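Side-chain contacts in N-(5'-phosphoribosyl)anthranilate isomerase (Thermococcus kodakarensis, PDB 5LHF), which catalyses the isomerisation of N-(5-phospho-beta-D-ribosyl)anthranilate to 1-(2-carboxyphenylamino)-1-deoxy-D-ribulose 5-phosphate, a step of tryptophan biosynthesis: residues A[5-10]-A[56-61]; A[69-74]-A[95-100]; A[88-93]-A[99-104]; A[123-126]-A[132-135]. All blocks are in the same frame, centred on the assembly; numbering follows the deposited sequence.

Contact 1 (A[5-10]-A[56-61]); sequences FVKICG and YLVSTM
Strands 5-9 and 56-59, which carry K7 and C9 on one side and Y56 and V58 on the other, run at 56° to each other with their axes 10.0 Å apart at closest approach, too far for backbone pairing. Strand 26-30 sits between them in the parallel sheet, so the contact is made across the interior of the closed TIM barrel. K7 reaches over with its CG anti to the backbone N (chi1 174°) and its chain stretched out as far as CE, where it bends. There CE comes to 3.8 Å from CD1 of the Y56 ring, the two side chains crossing at a slant, and CD lies 4.0 Å from the same ring carbon. The ammonium group passes on to D183, with which it forms a salt bridge, and to Q80, to which it is hydrogen-bonded. Beside it C9 SG rests 3.9 Å from V58 CG2, a plain apolar touch. F5 and V58 also lean on strand 26-30, at A26 and V30. K7 thus plays two parts: its methylenes pack on tyrosine carbons, while its buried charged end is met by a carboxylate and an amide.

Contact 2 (A[69-74]-A[95-100]); sequences NAVEKT and DEYGVS
V71 and E72 of helix 64-74 meet Y97, and V71 also meets V99, which follows in the loop before strand 100-106; the CA atoms of V71 and Y97 are 7.4 Å apart. Ahead of them in the chain, N69 holds K73 one turn on: K73 NZ gives a hydrogen bond to N69 OD1 on the surface of the same helix. A70 turns to the other flank, against L41 and L57. V71 then does the apolar work with a single branch. Its CG1, anti to the backbone N (chi1 175°), reaches Y97 CB at 3.8 Å and V99 CG1 at 3.9 Å, and rests against both.

Helices 64-74 and 87-97 are neighbours in the TIM barrel's outer layer, and G98, with positive phi, turns the chain from helix 87-97 toward strand 100-106. V99 there also touches I79 of strand 78-81. E72, its chain extended beyond CG, crosses the Y97 ring at a slant, with CG 3.5 Å from CE2. Its OE1 takes a hydrogen bond from Y97 OH of 2.7 Å, met on the anti side and 18° out of the carboxylate plane, while carboxylate and ring are turned 46° against each other. A phenylalanine in place of Y97 would keep the ring but would probably leave the E72 carboxylate without this donor and freer to turn. At the end of the segment A70 O accepts from both T74 OG1 and the backbone N of T74.

Contact 3 (A[88-93]-A[99-104]); sequences KAVNRL and VSVMKA
V90 of helix 87-97 lies against V101 of strand 100-106, and one turn further on L93 lies against V99. V90 has the most surface buried here. Its CG1, placed anti to the backbone N by a chi1 of 174°, meets both branches of V101: CG1 at 4.1 Å and CG2 at 4.2 Å. The two valines cross at a slant, one methyl of the helix set against the fork of the strand residue. Y128 adds to the cover of V90, and V130 touches V101.

Helix and strand are the second and third elements of the beta-alpha-beta unit of strand 78-81, helix 87-97 and strand 100-106, the helix lying on the outer face of the barrel. Both the backbone O and the CB of L93 touch V99, whose CG2 lies 3.7 Å from L93 O and 4.1 Å from L93 CB. A chi1 of -63° sets CG1 of V99 anti to the carbonyl carbon and leaves CG2 between backbone N and carbonyl carbon, turned to L93. L93 also packs on I79 of strand 78-81 and on F64 and W67 of helix 64-74. The CA atoms of L93 and V99 are 6.6 Å apart.

Contact 4 (A[123-126]-A[132-135]); sequences ELIG and KILL
I125 of helix 114-126 packs on I133 and L135 of strand 132-136, and all the contact between these two segments is apolar. The closer of its two touches runs from I125 CG2 to I133 CD1, at 3.7 Å, with I133 CG1 at 4.0 Å from the same methyl. CG2 stands anti to the backbone N of I125, while CG1 stands anti to its carbonyl carbon (chi1 -65°), which sends the two branches to different neighbours. The two isoleucine side chains cross at a slant. The longer branch gives the second touch, I125 CD1 to L135 CD2 at 4.2 Å, although the CB of L135 does not aim at the helix.

Other apolar groups close round the trio: F105 of strand 100-106 touches I125 and I133, and I153 of helix 143-156 touches I125 and L135. The backbone of the strand is hydrogen-bonded to its sheet neighbours, at K103 and V160. The helix meets the outer face of the barrel within the beta-alpha-beta unit of strand 100-106, helix 114-126 and strand 132-136. With branched hydrocarbon at the interface and no hydrogen bond joining the two segments, their hold rests on shape and exclusion of water.

Contact 1 lies inside the barrel, about 5 Å from the chain's centre, and the other three follow its wall and outer layer. As TIM-barrel enzymes hold their active site at the C-terminal strand ends, contact 1, which includes C9 near the end of strand 5-9, probably lies nearest to it. Contacts 2 and 3 have centres about 10 Å apart and share V99. Contacts 3 and 4 join through neighbouring strands: K103 O lies 2.9 Å from L134 N, a probable hydrogen bond. M102, on the strand of contact 3, faces the interior and brings its CE to 3.6 Å from K7 CD of contact 1. L57 of contact 1's strand packs outward on A70 and T74 in contact 2's helix.

Contact 1 (A[5-10]-A[56-61])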
loop_
_atom_site.group_PDB
_atom_site.type_symbol
_atom_site.label_atom_id
_atom_site.label_comp_id
_atom_site.label_asym_id
_atom_site.label_seq_id
_atom_site.Cartn_x
_atom_site.Cartn_y
_atom_site.Cartn_z
ATOM N N PHE A 5 11.054 4.294 -2.206
ATOM C CA PHE A 5 9.855 3.887 -2.920
ATOM C C PHE A 5 8.687 4.731 -2.439
ATOM O O PHE A 5 8.444 4.827 -1.237
ATOM C CB PHE A 5 9.588 2.393 -2.691
ATOM C CG PHE A 5 8.286 1.888 -3.262
ATOM C CD1 PHE A 5 8.213 1.454 -4.578
ATOM C CD2 PHE A 5 7.155 1.777 -2.458
ATOM C CE1 PHE A 5 7.030 0.967 -5.092
ATOM C CE2 PHE A 5 5.961 1.275 -2.965
ATOM C CZ PHE A 5 5.897 0.869 -4.287
ATOM N N VAL A 6 7.980 5.362 -3.365
ATOM C CA VAL A 6 6.794 6.142 -3.034
ATOM C C VAL A 6 5.643 5.644 -3.887
ATOM O O VAL A 6 5.754 5.603 -5.117
ATOM C CB VAL A 6 7.007 7.645 -3.275
ATOM C CG1 VAL A 6 5.732 8.413 -2.912
ATOM C CG2 VAL A 6 8.235 8.142 -2.498
ATOM N N LYS A 7 4.541 5.275 -3.240
ATOM C CA LYS A 7 3.353 4.797 -3.930
ATOM C C LYS A 7 2.204 5.731 -3.590
ATOM O O LYS A 7 1.999 6.051 -2.415
ATOM C CB LYS A 7 3.027 3.359 -3.530
ATOM C CG LYS A 7 1.701 2.843 -4.097
ATOM C CD LYS A 7 1.553 1.320 -3.886
ATOM C CE LYS A 7 0.116 0.859 -4.110
ATOM N NZ LYS A 7 -0.744 1.043 -2.884
ATOM N N ILE A 8 1.502 6.224 -4.611
ATOM C CA ILE A 8 0.291 7.017 -4.407
ATOM C C ILE A 8 -0.879 6.155 -4.848
ATOM O O ILE A 8 -1.032 5.849 -6.042
ATOM C CB ILE A 8 0.314 8.351 -5.170
ATOM C CG1 ILE A 8 1.453 9.250 -4.658
ATOM C CG2 ILE A 8 -1.033 9.052 -5.034
ATOM C CD1 ILE A 8 1.697 10.500 -5.506
ATOM N N CYS A 9 -1.710 5.775 -3.896
ATOM C CA CYS A 9 -2.716 4.745 -4.118
ATOM C C CYS A 9 -4.069 5.380 -4.416
ATOM O O CYS A 9 -4.328 6.537 -4.073
ATOM C CB CYS A 9 -2.826 3.829 -2.897
ATOM S SG CYS A 9 -3.872 2.369 -3.182
ATOM N N GLY A 10 -4.924 4.610 -5.088
ATOM C CA GLY A 10 -6.317 4.986 -5.241
ATOM C C GLY A 10 -6.648 5.899 -6.408
ATOM O O GLY A 10 -7.498 6.786 -6.272
ATOM N N TYR A 56 -0.744 -1.260 -8.873
ATOM C CA TYR A 56 -1.276 -2.383 -8.112
ATOM C C TYR A 56 -2.789 -2.468 -8.235
ATOM O O TYR A 56 -3.486 -1.460 -8.110
ATOM C CB TYR A 56 -0.877 -2.244 -6.638
ATOM C CG TYR A 56 0.589 -2.525 -6.423
ATOM C CD1 TYR A 56 1.551 -1.548 -6.665
ATOM C CD2 TYR A 56 1.006 -3.772 -5.992
ATOM C CE1 TYR A 56 2.899 -1.819 -6.489
ATOM C CE2 TYR A 56 2.322 -4.055 -5.809
ATOM C CZ TYR A 56 3.275 -3.082 -6.048
ATOM O OH TYR A 56 4.604 -3.418 -5.857
ATOM N N LEU A 57 -3.293 -3.681 -8.470
ATOM C CA LEU A 57 -4.712 -3.977 -8.281
ATOM C C LEU A 57 -4.916 -4.191 -6.791
ATOM O O LEU A 57 -4.453 -5.196 -6.242
ATOM C CB LEU A 57 -5.119 -5.216 -9.076
ATOM C CG LEU A 57 -6.622 -5.520 -9.181
ATOM C CD1 LEU A 57 -7.351 -4.427 -9.980
ATOM C CD2 LEU A 57 -6.849 -6.900 -9.813
ATOM N N VAL A 58 -5.576 -3.240 -6.127
ATOM C CA VAL A 58 -5.662 -3.211 -4.668
ATOM C C VAL A 58 -7.034 -3.717 -4.241
ATOM O O VAL A 58 -8.058 -3.208 -4.718
ATOM C CB VAL A 58 -5.442 -1.786 -4.137
ATOM C CG1 VAL A 58 -5.514 -1.780 -2.626
ATOM C CG2 VAL A 58 -4.113 -1.180 -4.665
ATOM N N SER A 59 -7.067 -4.675 -3.315
ATOM C CA SER A 59 -8.370 -5.189 -2.904
ATOM C C SER A 59 -8.302 -5.906 -1.566
ATOM O O SER A 59 -7.264 -6.440 -1.158
ATOM C CB SER A 59 -8.953 -6.134 -3.956
ATOM O OG SER A 59 -10.290 -6.499 -3.606
ATOM N N THR A 60 -9.460 -5.957 -0.916
ATOM C CA THR A 60 -9.661 -6.754 0.283
ATOM C C THR A 60 -10.287 -8.106 -0.019
ATOM O O THR A 60 -10.641 -8.830 0.919
ATOM C CB THR A 60 -10.542 -5.995 1.268
ATOM O OG1 THR A 60 -11.783 -5.690 0.623
ATOM C CG2 THR A 60 -9.859 -4.698 1.695
ATOM N N MET A 61 -10.449 -8.450 -1.298
ATOM C CA MET A 61 -10.907 -9.780 -1.675
ATOM C C MET A 61 -10.188 -10.846 -0.862
ATOM O O MET A 61 -8.985 -10.747 -0.608
ATOM C CB MET A 61 -10.683 -10.017 -3.167
ATOM C CG MET A 61 -11.765 -9.416 -4.022
ATOM S SD MET A 61 -11.423 -9.608 -5.767
ATOM C CE MET A 61 -9.911 -8.672 -6.012
#

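Contact 2 (A[69-74]-A[95-100])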
loop_
_atom_site.group_PDB
_atom_site.type_symbol
_atom_site.label_atom_id
_atom_site.label_comp_id
_atom_site.label_asym_id
_atom_site.label_seq_id
_atom_site.Cartn_x
_atom_site.Cartn_y
_atom_site.Cartn_z
ATOM N N ASN A 69 -10.406 -14.146 -10.915
ATOM C CA ASN A 69 -11.295 -13.460 -11.842
ATOM C C ASN A 69 -10.832 -12.029 -12.093
ATOM O O ASN A 69 -10.837 -11.551 -13.236
ATOM C CB ASN A 69 -12.726 -13.444 -11.301
ATOM C CG ASN A 69 -13.651 -12.629 -12.186
ATOM O OD1 ASN A 69 -13.976 -13.049 -13.303
ATOM N ND2 ASN A 69 -14.047 -11.438 -11.716
ATOM N N ALA A 70 -10.442 -11.321 -11.036
ATOM C CA ALA A 70 -10.082 -9.919 -11.213
ATOM C C ALA A 70 -8.778 -9.781 -11.988
ATOM O O ALA A 70 -8.624 -8.852 -12.785
ATOM C CB ALA A 70 -9.998 -9.220 -9.855
ATOM N N VAL A 71 -7.838 -10.711 -11.788
ATOM C CA VAL A 71 -6.592 -10.675 -12.556
ATOM C C VAL A 71 -6.858 -10.986 -14.029
ATOM O O VAL A 71 -6.298 -10.339 -14.925
ATOM C CB VAL A 71 -5.559 -11.633 -11.934
ATOM C CG1 VAL A 71 -4.301 -11.713 -12.763
ATOM C CG2 VAL A 71 -5.194 -11.141 -10.537
ATOM N N GLU A 72 -7.705 -11.982 -14.308
ATOM C CA GLU A 72 -8.035 -12.281 -15.703
ATOM C C GLU A 72 -8.689 -11.093 -16.389
ATOM O O GLU A 72 -8.395 -10.805 -17.557
ATOM C CB GLU A 72 -8.968 -13.495 -15.802
ATOM C CG GLU A 72 -8.365 -14.760 -15.286
ATOM C CD GLU A 72 -9.340 -15.926 -15.310
ATOM O OE1 GLU A 72 -8.955 -17.021 -14.842
ATOM O OE2 GLU A 72 -10.484 -15.742 -15.790
ATOM N N LYS A 73 -9.605 -10.406 -15.694
ATOM C CA LYS A 73 -10.361 -9.337 -16.348
ATOM C C LYS A 73 -9.517 -8.073 -16.536
ATOM O O LYS A 73 -9.703 -7.344 -17.520
ATOM C CB LYS A 73 -11.623 -9.001 -15.539
ATOM C CG LYS A 73 -12.655 -10.131 -15.478
ATOM C CD LYS A 73 -13.294 -10.377 -16.842
ATOM C CE LYS A 73 -14.620 -11.130 -16.717
ATOM N NZ LYS A 73 -14.475 -12.398 -15.927
ATOM N N THR A 74 -8.595 -7.797 -15.614
ATOM C CA THR A 74 -7.852 -6.538 -15.641
ATOM C C THR A 74 -6.467 -6.637 -16.267
ATOM O O THR A 74 -5.890 -5.602 -16.618
ATOM C CB THR A 74 -7.677 -5.979 -14.226
ATOM O OG1 THR A 74 -6.942 -6.925 -13.433
ATOM C CG2 THR A 74 -9.037 -5.706 -13.581
ATOM N N ASP A 95 2.062 -18.060 -9.311
ATOM C CA ASP A 95 2.447 -19.090 -10.273
ATOM C C ASP A 95 1.480 -19.179 -11.444
ATOM O O ASP A 95 1.911 -19.325 -12.594
ATOM C CB ASP A 95 2.560 -20.441 -9.575
ATOM C CG ASP A 95 3.661 -20.455 -8.539
ATOM O OD1 ASP A 95 4.747 -19.901 -8.824
ATOM O OD2 ASP A 95 3.442 -21.009 -7.442
ATOM N N GLU A 96 0.177 -19.088 -11.178
ATOM C CA GLU A 96 -0.817 -19.300 -12.215
ATOM C C GLU A 96 -1.141 -18.046 -13.007
ATOM O O GLU A 96 -1.630 -18.152 -14.140
ATOM C CB GLU A 96 -2.084 -19.890 -11.592
ATOM C CG GLU A 96 -1.835 -21.294 -11.032
ATOM C CD GLU A 96 -2.980 -21.811 -10.202
ATOM O OE1 GLU A 96 -2.709 -22.524 -9.212
ATOM O OE2 GLU A 96 -4.144 -21.502 -10.538
ATOM N N TYR A 97 -0.851 -16.863 -12.460
ATOM C CA TYR A 97 -1.088 -15.629 -13.184
ATOM C C TYR A 97 0.144 -14.743 -13.299
ATOM O O TYR A 97 0.112 -13.784 -14.068
ATOM C CB TYR A 97 -2.247 -14.849 -12.540
ATOM C CG TYR A 97 -3.556 -15.597 -12.665
ATOM C CD1 TYR A 97 -4.032 -16.384 -11.626
ATOM C CD2 TYR A 97 -4.287 -15.557 -13.846
ATOM C CE1 TYR A 97 -5.220 -17.087 -11.749
ATOM C CE2 TYR A 97 -5.477 -16.254 -13.979
ATOM C CZ TYR A 97 -5.938 -17.022 -12.929
ATOM O OH TYR A 97 -7.123 -17.722 -13.060
ATOM N N GLY A 98 1.235 -15.064 -12.612
ATOM C CA GLY A 98 2.466 -14.322 -12.798
ATOM C C GLY A 98 2.387 -12.909 -12.268
ATOM O O GLY A 98 2.903 -11.988 -12.904
ATOM N N VAL A 99 1.771 -12.717 -11.119
ATOM C CA VAL A 99 1.652 -11.390 -10.523
ATOM C C VAL A 99 2.703 -11.213 -9.432
ATOM O O VAL A 99 3.150 -12.176 -8.797
ATOM C CB VAL A 99 0.222 -11.149 -9.984
ATOM C CG1 VAL A 99 -0.797 -11.175 -11.126
ATOM C CG2 VAL A 99 -0.147 -12.147 -8.893
ATOM N N SER A 100 3.126 -9.962 -9.228
ATOM C CA SER A 100 3.947 -9.588 -8.081
ATOM C C SER A 100 3.012 -9.138 -6.976
ATOM O O SER A 100 1.986 -8.516 -7.253
ATOM C CB SER A 100 4.916 -8.454 -8.432
ATOM O OG SER A 100 5.595 -8.750 -9.637
#

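Contact 3 (A[88-93]-A[99-104])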
loop_
_atom_site.group_PDB
_atom_site.type_symbol
_atom_site.label_atom_id
_atom_site.label_comp_id
_atom_site.label_asym_id
_atom_site.label_seq_id
_atom_site.Cartn_x
_atom_site.Cartn_y
_atom_site.Cartn_z
ATOM N N LYS A 88 -0.632 -19.856 0.805
ATOM C CA LYS A 88 -0.753 -20.827 -0.266
ATOM C C LYS A 88 -1.581 -20.263 -1.417
ATOM O O LYS A 88 -1.205 -20.399 -2.587
ATOM C CB LYS A 88 -1.355 -22.112 0.303
ATOM C CG LYS A 88 -1.714 -23.158 -0.703
ATOM C CD LYS A 88 -3.159 -23.060 -1.195
ATOM C CE LYS A 88 -3.722 -24.451 -1.364
ATOM N NZ LYS A 88 -2.838 -25.213 -2.239
ATOM N N ALA A 89 -2.693 -19.593 -1.097
ATOM C CA ALA A 89 -3.491 -18.934 -2.127
ATOM C C ALA A 89 -2.737 -17.767 -2.761
ATOM O O ALA A 89 -2.817 -17.555 -3.978
ATOM C CB ALA A 89 -4.819 -18.472 -1.530
ATOM N N VAL A 90 -2.002 -16.994 -1.954
ATOM C CA VAL A 90 -1.130 -15.961 -2.508
ATOM C C VAL A 90 -0.151 -16.565 -3.510
ATOM O O VAL A 90 0.053 -16.024 -4.602
ATOM C CB VAL A 90 -0.397 -15.218 -1.369
ATOM C CG1 VAL A 90 0.620 -14.233 -1.938
ATOM C CG2 VAL A 90 -1.390 -14.478 -0.503
ATOM N N ASN A 91 0.460 -17.704 -3.162
ATOM C CA ASN A 91 1.419 -18.334 -4.065
ATOM C C ASN A 91 0.754 -18.851 -5.331
ATOM O O ASN A 91 1.352 -18.801 -6.412
ATOM C CB ASN A 91 2.147 -19.468 -3.350
ATOM C CG ASN A 91 3.302 -18.976 -2.503
ATOM O OD1 ASN A 91 3.558 -17.771 -2.403
ATOM N ND2 ASN A 91 4.008 -19.909 -1.883
ATOM N N ARG A 92 -0.478 -19.366 -5.222
ATOM C CA ARG A 92 -1.176 -19.830 -6.413
ATOM C C ARG A 92 -1.332 -18.707 -7.427
ATOM O O ARG A 92 -1.216 -18.933 -8.636
ATOM C CB ARG A 92 -2.547 -20.427 -6.047
ATOM C CG ARG A 92 -2.505 -21.806 -5.362
ATOM C CD ARG A 92 -3.881 -22.506 -5.396
ATOM N NE ARG A 92 -4.389 -22.605 -6.761
ATOM C CZ ARG A 92 -5.671 -22.759 -7.088
ATOM N NH1 ARG A 92 -6.616 -22.835 -6.156
ATOM N NH2 ARG A 92 -6.008 -22.818 -8.367
ATOM N N LEU A 93 -1.597 -17.483 -6.955
ATOM C CA LEU A 93 -1.750 -16.363 -7.872
ATOM C C LEU A 93 -0.448 -16.045 -8.598
ATOM O O LEU A 93 -0.462 -15.769 -9.801
ATOM C CB LEU A 93 -2.253 -15.137 -7.116
ATOM C CG LEU A 93 -3.699 -15.249 -6.636
ATOM C CD1 LEU A 93 -3.993 -14.139 -5.644
ATOM C CD2 LEU A 93 -4.642 -15.135 -7.850
ATOM N N VAL A 99 1.771 -12.717 -11.119
ATOM C CA VAL A 99 1.652 -11.390 -10.523
ATOM C C VAL A 99 2.703 -11.213 -9.432
ATOM O O VAL A 99 3.150 -12.176 -8.797
ATOM C CB VAL A 99 0.222 -11.149 -9.984
ATOM C CG1 VAL A 99 -0.797 -11.175 -11.126
ATOM C CG2 VAL A 99 -0.147 -12.147 -8.893
ATOM N N SER A 100 3.126 -9.962 -9.228
ATOM C CA SER A 100 3.947 -9.588 -8.081
ATOM C C SER A 100 3.012 -9.138 -6.976
ATOM O O SER A 100 1.986 -8.516 -7.253
ATOM C CB SER A 100 4.916 -8.454 -8.432
ATOM O OG SER A 100 5.595 -8.750 -9.637
ATOM N N VAL A 101 3.353 -9.450 -5.726
ATOM C CA VAL A 101 2.429 -9.242 -4.618
ATOM C C VAL A 101 3.024 -8.288 -3.594
ATOM O O VAL A 101 4.179 -8.450 -3.172
ATOM C CB VAL A 101 2.034 -10.565 -3.941
ATOM C CG1 VAL A 101 1.017 -10.290 -2.834
ATOM C CG2 VAL A 101 1.473 -11.531 -4.974
ATOM N N MET A 102 2.225 -7.301 -3.191
ATOM C CA MET A 102 2.464 -6.538 -1.973
ATOM C C MET A 102 1.377 -6.943 -0.988
ATOM O O MET A 102 0.187 -6.852 -1.302
ATOM C CB MET A 102 2.466 -5.030 -2.237
ATOM C CG MET A 102 2.560 -4.133 -0.966
ATOM S SD MET A 102 3.526 -2.602 -1.140
ATOM C CE MET A 102 2.730 -1.863 -2.567
ATOM N N LYS A 103 1.776 -7.450 0.171
ATOM C CA LYS A 103 0.818 -7.867 1.182
ATOM C C LYS A 103 0.708 -6.781 2.243
ATOM O O LYS A 103 1.724 -6.318 2.764
ATOM C CB LYS A 103 1.242 -9.190 1.820
ATOM C CG LYS A 103 0.367 -9.618 2.987
ATOM C CD LYS A 103 -0.836 -10.454 2.560
ATOM C CE LYS A 103 -1.513 -11.049 3.794
ATOM N NZ LYS A 103 -2.302 -10.043 4.552
ATOM N N ALA A 104 -0.518 -6.385 2.565
ATOM C CA ALA A 104 -0.776 -5.402 3.610
ATOM C C ALA A 104 -1.092 -6.090 4.935
ATOM O O ALA A 104 -1.862 -7.054 4.981
ATOM C CB ALA A 104 -1.926 -4.477 3.198
#

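Contact 4 (A[123-126]-A[132-135])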
loop_
_atom_site.group_PDB
_atom_site.type_symbol
_atom_site.label_atom_id
_atom_site.label_comp_id
_atom_site.label_asym_id
_atom_site.label_seq_id
_atom_site.Cartn_x
_atom_site.Cartn_y
_atom_site.Cartn_z
ATOM N N GLU A 123 6.036 -12.820 13.084
ATOM C CA GLU A 123 5.740 -14.224 12.825
ATOM C C GLU A 123 4.675 -14.376 11.745
ATOM O O GLU A 123 4.730 -15.325 10.960
ATOM C CB GLU A 123 5.340 -14.954 14.114
ATOM C CG GLU A 123 4.110 -14.428 14.842
ATOM C CD GLU A 123 2.785 -14.922 14.256
ATOM O OE1 GLU A 123 2.759 -16.014 13.642
ATOM O OE2 GLU A 123 1.768 -14.209 14.409
ATOM N N LEU A 124 3.717 -13.447 11.672
ATOM C CA LEU A 124 2.740 -13.496 10.586
ATOM C C LEU A 124 3.402 -13.189 9.247
ATOM O O LEU A 124 3.134 -13.861 8.246
ATOM C CB LEU A 124 1.592 -12.523 10.863
ATOM C CG LEU A 124 0.463 -12.492 9.822
ATOM C CD1 LEU A 124 -0.113 -13.899 9.579
ATOM C CD2 LEU A 124 -0.633 -11.498 10.215
ATOM N N ILE A 125 4.295 -12.196 9.223
ATOM C CA ILE A 125 4.946 -11.787 7.981
ATOM C C ILE A 125 5.808 -12.913 7.417
ATOM O O ILE A 125 5.835 -13.146 6.201
ATOM C CB ILE A 125 5.757 -10.501 8.227
ATOM C CG1 ILE A 125 4.799 -9.363 8.586
ATOM C CG2 ILE A 125 6.617 -10.155 7.025
ATOM C CD1 ILE A 125 5.489 -8.056 8.988
ATOM N N GLY A 126 6.520 -13.631 8.286
ATOM C CA GLY A 126 7.360 -14.730 7.832
ATOM C C GLY A 126 6.616 -15.827 7.094
ATOM O O GLY A 126 7.236 -16.587 6.342
ATOM N N LYS A 132 6.742 -7.407 -1.567
ATOM C CA LYS A 132 6.749 -6.217 -0.728
ATOM C C LYS A 132 5.803 -6.392 0.447
ATOM O O LYS A 132 4.763 -7.048 0.341
ATOM C CB LYS A 132 6.357 -4.955 -1.514
ATOM C CG LYS A 132 7.442 -4.399 -2.427
ATOM C CD LYS A 132 7.080 -2.987 -2.891
ATOM C CE LYS A 132 8.025 -2.457 -3.970
ATOM N NZ LYS A 132 9.322 -1.971 -3.442
ATOM N N ILE A 133 6.177 -5.769 1.562
ATOM C CA ILE A 133 5.420 -5.783 2.808
ATOM C C ILE A 133 4.917 -4.370 3.060
ATOM O O ILE A 133 5.721 -3.432 3.158
ATOM C CB ILE A 133 6.289 -6.248 3.988
ATOM C CG1 ILE A 133 6.734 -7.704 3.814
ATOM C CG2 ILE A 133 5.578 -6.018 5.316
ATOM C CD1 ILE A 133 5.612 -8.671 3.823
ATOM N N LEU A 134 3.601 -4.206 3.171
ATOM C CA LEU A 134 3.020 -2.925 3.553
ATOM C C LEU A 134 2.484 -3.017 4.975
ATOM O O LEU A 134 1.784 -3.975 5.318
ATOM C CB LEU A 134 1.905 -2.510 2.587
ATOM C CG LEU A 134 1.320 -1.104 2.744
ATOM C CD1 LEU A 134 0.974 -0.502 1.355
ATOM C CD2 LEU A 134 0.068 -1.150 3.624
ATOM N N LEU A 135 2.821 -2.025 5.795
ATOM C CA LEU A 135 2.333 -1.937 7.168
ATOM C C LEU A 135 1.305 -0.812 7.233
ATOM O O LEU A 135 1.644 0.363 7.050
ATOM C CB LEU A 135 3.481 -1.702 8.159
ATOM C CG LEU A 135 4.544 -2.800 8.292
ATOM C CD1 LEU A 135 5.539 -2.514 9.430
ATOM C CD2 LEU A 135 3.891 -4.154 8.486
#